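Local atomic coordinates of SnoaL-like domain-containing protein (Burkholderia xenovorans LB400, PDB entry 3FGY), a protein that is of unknown function but has an NTF2-like, SnoaL-like fold, whose cone-shaped cavity in relatives often serves as a ligand-binding or catalytic pocket. Residues A[36-41]-A[117-122]; A[67-72]-A[86-91]; A[80-85]-A[107-112]. All blocks are in the same frame, centred on the assembly; numbering follows the deposited sequence.

Interaction 1: residues A[36-41]-A[117-122]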
loop_
_atom_site.group_PDB
_atom_site.type_symbol
_atom_site.label_atom_id
_atom_site.label_comp_id
_atom_site.label_asym_id
_atom_site.label_seq_id
_atom_site.Cartn_x
_atom_site.Cartn_y
_atom_site.Cartn_z
ATOM N N TRP A 36 13.938 0.903 -6.319
ATOM C CA TRP A 36 13.038 0.101 -5.491
ATOM C C TRP A 36 13.105 0.632 -4.072
ATOM O O TRP A 36 14.130 0.514 -3.371
ATOM C CB TRP A 36 13.452 -1.370 -5.574
ATOM C CG TRP A 36 12.604 -2.413 -4.905
ATOM C CD1 TRP A 36 11.723 -2.257 -3.853
ATOM C CD2 TRP A 36 12.603 -3.805 -5.218
ATOM N NE1 TRP A 36 11.163 -3.485 -3.517
ATOM C CE2 TRP A 36 11.694 -4.444 -4.325
ATOM C CE3 TRP A 36 13.278 -4.579 -6.163
ATOM C CZ2 TRP A 36 11.459 -5.799 -4.367
ATOM C CZ3 TRP A 36 13.029 -5.905 -6.212
ATOM C CH2 TRP A 36 12.147 -6.516 -5.315
ATOM N N ILE A 37 11.981 1.202 -3.650
ATOM C CA ILE A 37 11.872 1.884 -2.367
ATOM C C ILE A 37 11.160 1.001 -1.354
ATOM O O ILE A 37 10.039 0.529 -1.604
ATOM C CB ILE A 37 11.113 3.231 -2.521
ATOM C CG1 ILE A 37 11.793 4.164 -3.552
ATOM C CG2 ILE A 37 10.933 3.904 -1.169
ATOM C CD1 ILE A 37 11.007 5.439 -3.840
ATOM N N ILE A 38 11.792 0.792 -0.206
ATOM C CA ILE A 38 11.278 -0.039 0.857
ATOM C C ILE A 38 11.243 0.815 2.125
ATOM O O ILE A 38 12.272 1.301 2.574
ATOM C CB ILE A 38 12.153 -1.296 1.041
ATOM C CG1 ILE A 38 12.206 -2.097 -0.276
ATOM C CG2 ILE A 38 11.599 -2.138 2.211
ATOM C CD1 ILE A 38 12.948 -3.432 -0.119
ATOM N N PRO A 39 10.035 1.026 2.688
ATOM C CA PRO A 39 9.942 1.883 3.862
ATOM C C PRO A 39 10.275 1.159 5.166
ATOM O O PRO A 39 10.482 -0.075 5.180
ATOM C CB PRO A 39 8.467 2.292 3.866
ATOM C CG PRO A 39 7.753 1.103 3.384
ATOM C CD PRO A 39 8.705 0.485 2.327
ATOM N N GLY A 40 10.297 1.934 6.251
ATOM C CA GLY A 40 10.438 1.421 7.601
ATOM C C GLY A 40 11.869 1.418 8.141
ATOM O O GLY A 40 12.751 2.101 7.614
ATOM N N GLU A 41 12.070 0.624 9.199
ATOM C CA GLU A 41 13.376 0.471 9.875
ATOM C C GLU A 41 13.595 -0.999 10.125
ATOM O O GLU A 41 13.082 -1.586 11.100
ATOM C CB GLU A 41 13.390 1.253 11.179
ATOM C CG GLU A 41 13.101 2.730 10.987
ATOM C CD GLU A 41 13.132 3.502 12.270
ATOM O OE1 GLU A 41 13.442 2.925 13.345
ATOM O OE2 GLU A 41 12.837 4.711 12.183
ATOM N N ILE A 117 9.626 0.939 -8.262
ATOM C CA ILE A 117 8.838 0.131 -7.353
ATOM C C ILE A 117 8.834 0.869 -6.023
ATOM O O ILE A 117 9.871 1.326 -5.565
ATOM C CB ILE A 117 9.496 -1.250 -7.127
ATOM C CG1 ILE A 117 9.622 -2.010 -8.450
ATOM C CG2 ILE A 117 8.784 -2.087 -6.034
ATOM C CD1 ILE A 117 10.552 -3.176 -8.369
ATOM N N ARG A 118 7.667 0.976 -5.402
ATOM C CA ARG A 118 7.579 1.424 -4.027
ATOM C C ARG A 118 6.706 0.421 -3.272
ATOM O O ARG A 118 5.600 0.148 -3.711
ATOM C CB ARG A 118 6.971 2.824 -3.971
ATOM C CG ARG A 118 7.294 3.525 -2.699
ATOM C CD ARG A 118 6.496 4.782 -2.420
ATOM N NE ARG A 118 6.653 4.944 -0.989
ATOM C CZ ARG A 118 7.634 5.612 -0.397
ATOM N NH1 ARG A 118 8.447 6.363 -1.090
ATOM N NH2 ARG A 118 7.747 5.569 0.925
ATOM N N GLU A 119 7.209 -0.112 -2.155
ATOM C CA GLU A 119 6.432 -0.981 -1.302
ATOM C C GLU A 119 5.677 -0.207 -0.206
ATOM O O GLU A 119 6.200 0.738 0.396
ATOM C CB GLU A 119 7.321 -2.015 -0.605
ATOM C CG GLU A 119 8.228 -2.809 -1.496
ATOM C CD GLU A 119 8.896 -3.977 -0.758
ATOM O OE1 GLU A 119 8.523 -4.254 0.430
ATOM O OE2 GLU A 119 9.785 -4.608 -1.358
ATOM N N TYR A 120 4.480 -0.710 0.077
ATOM C CA TYR A 120 3.650 -0.258 1.173
ATOM C C TYR A 120 3.393 -1.525 2.011
ATOM O O TYR A 120 2.742 -2.447 1.555
ATOM C CB TYR A 120 2.363 0.362 0.671
ATOM C CG TYR A 120 2.575 1.568 -0.227
ATOM C CD1 TYR A 120 2.924 1.397 -1.569
ATOM C CD2 TYR A 120 2.398 2.876 0.229
ATOM C CE1 TYR A 120 3.092 2.491 -2.417
ATOM C CE2 TYR A 120 2.570 3.963 -0.618
ATOM C CZ TYR A 120 2.926 3.787 -1.927
ATOM O OH TYR A 120 3.082 4.860 -2.806
ATOM N N ILE A 121 3.941 -1.536 3.227
ATOM C CA ILE A 121 4.016 -2.719 4.059
ATOM C C ILE A 121 3.734 -2.363 5.524
ATOM O O ILE A 121 3.625 -1.191 5.888
ATOM C CB ILE A 121 5.416 -3.391 3.922
ATOM C CG1 ILE A 121 6.506 -2.459 4.453
ATOM C CG2 ILE A 121 5.653 -3.852 2.447
ATOM C CD1 ILE A 121 7.879 -3.038 4.310
ATOM N N ASP A 122 3.593 -3.385 6.364
ATOM C CA ASP A 122 3.424 -3.185 7.806
ATOM C C ASP A 122 4.788 -2.945 8.440
ATOM O O ASP A 122 5.431 -3.853 8.962
ATOM C CB ASP A 122 2.726 -4.398 8.437
ATOM C CG ASP A 122 2.151 -4.108 9.811
ATOM O OD1 ASP A 122 2.624 -3.165 10.494
ATOM O OD2 ASP A 122 1.218 -4.861 10.211
#
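Trp36 and Glu119 meet where two parallel strands run side by side, and the pair illustrates how an indole N-H can hold one oxygen of a carboxylate. Trp36 NE1 donates to Glu119 OE2 at 2.8 Å; the oxygen lies close to the indole plane and is approached on its anti side, while the ring and carboxylate planes are turned 49° apart. CG of Trp36 stands anti to the backbone N (chi1 -175°), beside the carbonyl carbon. Ile117 lies over one face of the ring: its CG2 methyl sits 3.8 Å from the centroid of the five-membered ring, a CH-pi contact, and its CD1 covers the same face nearer the rim of the six-membered ring. The Glu119 chain is extended beyond CG and lies alongside Ile38, both pointing the same way; Ile38 CD1 comes within 3.6 Å of Glu119 OE2. The other oxygen, OE1, is hydrogen-bonded to an unidentified bound molecule, probably from the crystallisation liquor, which may mark a pocket here.

On the opposite face of the sheet from Trp36, Ile37 lays CG2 over one face of the Arg118 guanidinium in its modelled conformer, 3.5 Å from NH1. Two backbone bonds frame these side chains: Ile37 N to Ile117 O at 2.9 Å, and Glu119 N to Ile37 O at 3.0 Å. Past the pairing, Pro39 rests its CD on Glu119 O, and its CG touches Ile121 CG1 at 3.9 Å.

Strand 34-38 is thus fixed between strand 113-120 and strand 46-49. Leu54, Leu57 and Leu58 of helix 50-64 pack against Trp36, Phe105 of strand 98-110 touches both Trp36 and Glu119, and helix 123-129 meets Pro39 and Ile121.

Interaction 2: residues A[67-72]-A[86-91]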
loop_
_atom_site.group_PDB
_atom_site.type_symbol
_atom_site.label_atom_id
_atom_site.label_comp_id
_atom_site.label_asym_id
_atom_site.label_seq_id
_atom_site.Cartn_x
_atom_site.Cartn_y
_atom_site.Cartn_z
ATOM N N ILE A 67 10.056 -16.074 3.401
ATOM C CA ILE A 67 8.794 -15.458 3.055
ATOM C C ILE A 67 7.956 -16.402 2.194
ATOM O O ILE A 67 8.473 -17.105 1.302
ATOM C CB ILE A 67 8.990 -14.072 2.403
ATOM C CG1 ILE A 67 7.650 -13.339 2.289
ATOM C CG2 ILE A 67 9.711 -14.207 1.056
ATOM C CD1 ILE A 67 7.773 -11.897 1.864
ATOM N N SER A 68 6.668 -16.437 2.502
ATOM C CA SER A 68 5.688 -17.290 1.826
ATOM C C SER A 68 4.512 -16.438 1.395
ATOM O O SER A 68 4.069 -15.581 2.143
ATOM C CB SER A 68 5.149 -18.367 2.783
ATOM O OG SER A 68 6.146 -19.287 3.170
ATOM N N TYR A 69 3.959 -16.732 0.228
ATOM C CA TYR A 69 2.780 -16.056 -0.267
ATOM C C TYR A 69 1.701 -17.134 -0.400
ATOM O O TYR A 69 1.785 -17.965 -1.318
ATOM C CB TYR A 69 3.108 -15.398 -1.625
ATOM C CG TYR A 69 4.372 -14.546 -1.578
ATOM C CD1 TYR A 69 4.329 -13.207 -1.168
ATOM C CD2 TYR A 69 5.619 -15.100 -1.883
ATOM C CE1 TYR A 69 5.497 -12.429 -1.108
ATOM C CE2 TYR A 69 6.800 -14.339 -1.828
ATOM C CZ TYR A 69 6.736 -13.005 -1.428
ATOM O OH TYR A 69 7.917 -12.266 -1.377
ATOM N N PRO A 70 0.767 -17.215 0.570
ATOM C CA PRO A 70 -0.214 -18.318 0.527
ATOM C C PRO A 70 -1.122 -18.328 -0.710
ATOM O O PRO A 70 -1.518 -19.409 -1.154
ATOM C CB PRO A 70 -1.059 -18.136 1.802
ATOM C CG PRO A 70 -0.548 -16.919 2.496
ATOM C CD PRO A 70 0.619 -16.350 1.763
ATOM N N GLU A 71 -1.450 -17.143 -1.227
ATOM C CA GLU A 71 -2.356 -17.000 -2.373
ATOM C C GLU A 71 -1.752 -16.084 -3.420
ATOM O O GLU A 71 -0.893 -15.239 -3.114
ATOM C CB GLU A 71 -3.720 -16.458 -1.960
ATOM C CG GLU A 71 -4.503 -17.293 -0.945
ATOM C CD GLU A 71 -4.822 -18.709 -1.421
ATOM O OE1 GLU A 71 -4.975 -18.926 -2.645
ATOM O OE2 GLU A 71 -4.924 -19.615 -0.562
ATOM N N PRO A 72 -2.186 -16.233 -4.666
ATOM C CA PRO A 72 -1.610 -15.361 -5.692
ATOM C C PRO A 72 -2.013 -13.890 -5.521
ATOM O O PRO A 72 -3.082 -13.588 -5.002
ATOM C CB PRO A 72 -2.161 -15.921 -7.012
ATOM C CG PRO A 72 -3.066 -16.973 -6.677
ATOM C CD PRO A 72 -3.159 -17.188 -5.220
ATOM N N GLY A 86 -1.055 -7.967 -2.253
ATOM C CA GLY A 86 -0.859 -9.324 -1.771
ATOM C C GLY A 86 -0.698 -9.448 -0.280
ATOM O O GLY A 86 -0.873 -8.486 0.464
ATOM N N PHE A 87 -0.366 -10.661 0.128
ATOM C CA PHE A 87 -0.270 -11.009 1.544
ATOM C C PHE A 87 0.844 -12.033 1.678
ATOM O O PHE A 87 0.979 -12.933 0.845
ATOM C CB PHE A 87 -1.612 -11.525 2.062
ATOM C CG PHE A 87 -1.563 -12.067 3.464
ATOM C CD1 PHE A 87 -1.685 -11.234 4.560
ATOM C CD2 PHE A 87 -1.394 -13.416 3.673
ATOM C CE1 PHE A 87 -1.631 -11.759 5.868
ATOM C CE2 PHE A 87 -1.330 -13.933 4.939
ATOM C CZ PHE A 87 -1.452 -13.108 6.039
ATOM N N ALA A 88 1.677 -11.850 2.692
ATOM C CA ALA A 88 2.787 -12.744 2.978
ATOM C C ALA A 88 2.788 -13.156 4.420
ATOM O O ALA A 88 2.331 -12.404 5.291
ATOM C CB ALA A 88 4.150 -12.069 2.675
ATOM N N THR A 89 3.333 -14.341 4.661
ATOM C CA THR A 89 3.722 -14.749 5.991
ATOM C C THR A 89 5.234 -14.985 5.972
ATOM O O THR A 89 5.821 -15.329 4.935
ATOM C CB THR A 89 2.980 -16.004 6.450
ATOM O OG1 THR A 89 3.277 -17.088 5.569
ATOM C CG2 THR A 89 1.471 -15.762 6.473
ATOM N N GLY A 90 5.902 -14.746 7.085
ATOM C CA GLY A 90 7.328 -14.912 7.108
ATOM C C GLY A 90 7.945 -15.174 8.458
ATOM O O GLY A 90 7.277 -15.138 9.490
ATOM N N ARG A 91 9.243 -15.429 8.426
ATOM C CA ARG A 91 10.039 -15.604 9.611
ATOM C C ARG A 91 11.408 -14.981 9.405
ATOM O O ARG A 91 12.032 -15.146 8.357
ATOM C CB ARG A 91 10.148 -17.067 9.963
ATOM C CG ARG A 91 10.852 -17.320 11.291
ATOM C CD ARG A 91 10.575 -18.748 11.757
ATOM N NE ARG A 91 11.215 -19.729 10.874
ATOM C CZ ARG A 91 11.085 -21.064 10.971
ATOM N NH1 ARG A 91 10.346 -21.641 11.920
ATOM N NH2 ARG A 91 11.722 -21.840 10.105
HETATM O O HOH W 1 -1.265 -14.478 -0.102
HETATM O O HOH W 2 -0.426 -12.432 -2.253
#
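Ile67 and Ser68 pair with Gly90 and Thr89 in an antiparallel contact at the surface, joining strand 65-78, outermost in the sheet within this chain, to its hairpin partner 81-92. The case shows how an edge pairing gives way to water where its outer strand is interrupted. Ser68 and Thr89 form a hydrogen-bonded pair, with Ser68 N to Thr89 O at 2.8 Å and Thr89 N to Ser68 O at 2.9 Å, while Ile67 and Gly90 make the adjoining non-hydrogen-bonded pair.

The side chains divide between the two faces, Ile67 and Ser68 being described in their modelled conformers. On one, Ile67 has CG1 anti to the backbone N (chi1 -169°), and its terminal CD1 rests 3.7 Å from the Ala88 methyl. The same methyl is approached by CD1 of the Tyr69 ring at 4.0 Å, so a single small residue is touched by two large ones. On the other face, Ser68 CB lies 3.6 Å from Thr89 OG1. Farther along, Pro70 and Phe87 cross at about a right angle: CG of the proline meets the phenyl ring at its edge, near the ring plane, 3.8 Å from CD2.

Direct backbone pairing ends at Ser68 and Thr89; past Pro70 two waters bridge the strands. One accepts from Glu71 N and lies 2.9 Å from Phe87 O, to which it can donate; the other accepts from Phe87 N and lies 3.0 Å from Glu71 O. Through them Glu71 and Phe87 remain linked although their backbones have separated.

Strand 98-110 flanks strand 81-92 on its other side, with Trp103 touching Ala88 and Glu100 touching Phe87 and Thr89. Antiparallel meanders of this kind form much of the strongly curved sheet characteristic of the NTF2-like fold.

Interaction 3: residues A[80-85]-A[107-112]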
loop_
_atom_site.group_PDB
_atom_site.type_symbol
_atom_site.label_atom_id
_atom_site.label_comp_id
_atom_site.label_asym_id
_atom_site.label_seq_id
_atom_site.Cartn_x
_atom_site.Cartn_y
_atom_site.Cartn_z
ATOM N N GLU A 80 0.672 3.513 -17.122
ATOM C CA GLU A 80 2.000 2.915 -16.987
ATOM C C GLU A 80 2.175 2.245 -15.622
ATOM O O GLU A 80 3.265 1.804 -15.277
ATOM C CB GLU A 80 3.100 3.963 -17.228
ATOM C CG GLU A 80 3.316 4.983 -16.113
ATOM C CD GLU A 80 4.330 6.065 -16.481
ATOM O OE1 GLU A 80 4.885 6.024 -17.597
ATOM O OE2 GLU A 80 4.555 6.964 -15.650
ATOM N N ARG A 81 1.100 2.165 -14.849
ATOM C CA ARG A 81 1.165 1.687 -13.478
ATOM C C ARG A 81 0.572 0.293 -13.312
ATOM O O ARG A 81 -0.438 -0.015 -13.929
ATOM C CB ARG A 81 0.434 2.682 -12.571
ATOM C CG ARG A 81 0.968 4.111 -12.685
ATOM C CD ARG A 81 2.185 4.306 -11.813
ATOM N NE ARG A 81 1.845 4.620 -10.416
ATOM C CZ ARG A 81 2.662 4.405 -9.381
ATOM N NH1 ARG A 81 3.847 3.840 -9.533
ATOM N NH2 ARG A 81 2.275 4.734 -8.167
ATOM N N VAL A 82 1.235 -0.535 -12.505
ATOM C CA VAL A 82 0.730 -1.825 -12.082
ATOM C C VAL A 82 0.908 -1.863 -10.568
ATOM O O VAL A 82 2.017 -1.749 -10.067
ATOM C CB VAL A 82 1.513 -3.000 -12.740
ATOM C CG1 VAL A 82 0.928 -4.311 -12.330
ATOM C CG2 VAL A 82 1.466 -2.884 -14.257
ATOM N N LEU A 83 -0.202 -1.923 -9.845
ATOM C CA LEU A 83 -0.149 -2.096 -8.414
ATOM C C LEU A 83 -0.450 -3.549 -8.115
ATOM O O LEU A 83 -1.449 -4.110 -8.593
ATOM C CB LEU A 83 -1.116 -1.144 -7.730
ATOM C CG LEU A 83 -0.481 0.202 -7.385
ATOM C CD1 LEU A 83 0.077 0.967 -8.598
ATOM C CD2 LEU A 83 -1.480 1.046 -6.550
ATOM N N VAL A 84 0.442 -4.177 -7.360
ATOM C CA VAL A 84 0.344 -5.574 -6.999
ATOM C C VAL A 84 -0.062 -5.643 -5.526
ATOM O O VAL A 84 0.642 -5.098 -4.665
ATOM C CB VAL A 84 1.675 -6.329 -7.241
ATOM C CG1 VAL A 84 1.457 -7.815 -7.024
ATOM C CG2 VAL A 84 2.202 -6.071 -8.679
ATOM N N VAL A 85 -1.184 -6.302 -5.247
ATOM C CA VAL A 85 -1.781 -6.356 -3.924
ATOM C C VAL A 85 -1.693 -7.784 -3.405
ATOM O O VAL A 85 -2.159 -8.704 -4.054
ATOM C CB VAL A 85 -3.267 -5.922 -3.957
ATOM C CG1 VAL A 85 -3.839 -5.861 -2.542
ATOM C CG2 VAL A 85 -3.370 -4.532 -4.665
ATOM N N ILE A 107 4.141 -0.208 -8.950
ATOM C CA ILE A 107 5.152 -0.362 -9.990
ATOM C C ILE A 107 4.833 0.543 -11.180
ATOM O O ILE A 107 3.669 0.699 -11.560
ATOM C CB ILE A 107 5.303 -1.841 -10.415
ATOM C CG1 ILE A 107 5.629 -2.706 -9.189
ATOM C CG2 ILE A 107 6.369 -1.988 -11.480
ATOM C CD1 ILE A 107 5.710 -4.160 -9.457
ATOM N N THR A 108 5.884 1.132 -11.750
ATOM C CA THR A 108 5.810 1.881 -13.001
ATOM C C THR A 108 6.632 1.123 -14.037
ATOM O O THR A 108 7.774 0.726 -13.761
ATOM C CB THR A 108 6.348 3.311 -12.849
ATOM O OG1 THR A 108 5.632 3.991 -11.813
ATOM C CG2 THR A 108 6.226 4.086 -14.178
ATOM N N VAL A 109 6.016 0.879 -15.197
ATOM C CA VAL A 109 6.664 0.204 -16.309
ATOM C C VAL A 109 6.752 1.199 -17.451
ATOM O O VAL A 109 5.751 1.843 -17.791
ATOM C CB VAL A 109 5.844 -0.986 -16.797
ATOM C CG1 VAL A 109 6.531 -1.657 -18.030
ATOM C CG2 VAL A 109 5.569 -1.959 -15.644
ATOM N N ARG A 110 7.952 1.324 -18.018
ATOM C CA ARG A 110 8.201 2.163 -19.194
ATOM C C ARG A 110 9.148 1.438 -20.142
ATOM O O ARG A 110 10.097 0.788 -19.699
ATOM C CB ARG A 110 8.843 3.484 -18.781
ATOM C CG ARG A 110 7.920 4.400 -18.024
ATOM C CD ARG A 110 8.669 5.601 -17.489
ATOM N NE ARG A 110 7.751 6.522 -16.834
ATOM C CZ ARG A 110 8.098 7.377 -15.875
ATOM N NH1 ARG A 110 9.360 7.472 -15.463
ATOM N NH2 ARG A 110 7.176 8.159 -15.326
ATOM N N LYS A 111 8.887 1.544 -21.446
ATOM C CA LYS A 111 9.738 0.898 -22.451
ATOM C C LYS A 111 9.903 -0.590 -22.131
ATOM O O LYS A 111 10.996 -1.155 -22.266
ATOM C CB LYS A 111 11.116 1.586 -22.517
ATOM C CG LYS A 111 11.081 3.112 -22.716
ATOM C CD LYS A 111 11.212 3.506 -24.172
ATOM N N SER A 112 8.826 -1.204 -21.644
ATOM C CA SER A 112 8.777 -2.645 -21.405
ATOM C C SER A 112 9.699 -3.120 -20.272
ATOM O O SER A 112 9.978 -4.323 -20.151
ATOM C CB SER A 112 9.069 -3.407 -22.707
ATOM O OG SER A 112 8.243 -2.917 -23.749
#
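Arg110 turns the edge of its guanidinium to the Glu80 carboxylate, while Thr108 CG2 lies over one face, toward the rim. In the modelled Glu80 conformer the salt bridge is side-on: NE of Arg110 reaches OE1 of Glu80 at 3.0 Å, and NH2 reaches OE2 at 2.9 Å. OE1 lies in the guanidinium plane, yet the two flat groups are 58° apart, and NE comes to that oxygen from above the carboxylate plane. The Arg81 guanidinium has Leu83 CD1 over one face, offset toward the rim, and Thr108 OG1 near its edge, 2.9 Å from NH1. Its chain is bent at chi2 (-83°), which sets CD, and again at chi3, while NE forms a salt bridge to Glu74 of the second subunit.

The backbones pair antiparallel through Val82 and Ile107, bonded both ways, and Val109 N donates to Glu80 O at 2.9 Å. On the face of Val82, Val84 CG2 packs on Ile107 CD1 at 4.1 Å, and helix 5-20 covers Ile107 and Val109.

The chemistry thus implies a split of roles: Ile107 and Val109 face the helix, a salt bridge joins the strands at the open end of the hairpin, and Arg81 ties that hairpin to the dimer partner.

Overall arrangement
All three contacts belong to one mixed sheet, and their chemistry follows their place in it. Interactions 1 and 3 are largely buried, whereas interaction 2 lies at the surface and brings in water. Interactions 2 and 3 share strand 81-92, using successive parts of it to bind opposite neighbours, 65-78 and 98-110. Interaction 1 instead joins strands distant in sequence, in parallel, and touches interaction 3 where Ile117 packs on Ile107. Its indole-carboxylate pair lies beside an unidentified bound molecule; interaction 3 places its charged pair at the open end of a hairpin. Both also reach the second subunit, which does not touch the segments of interaction 2.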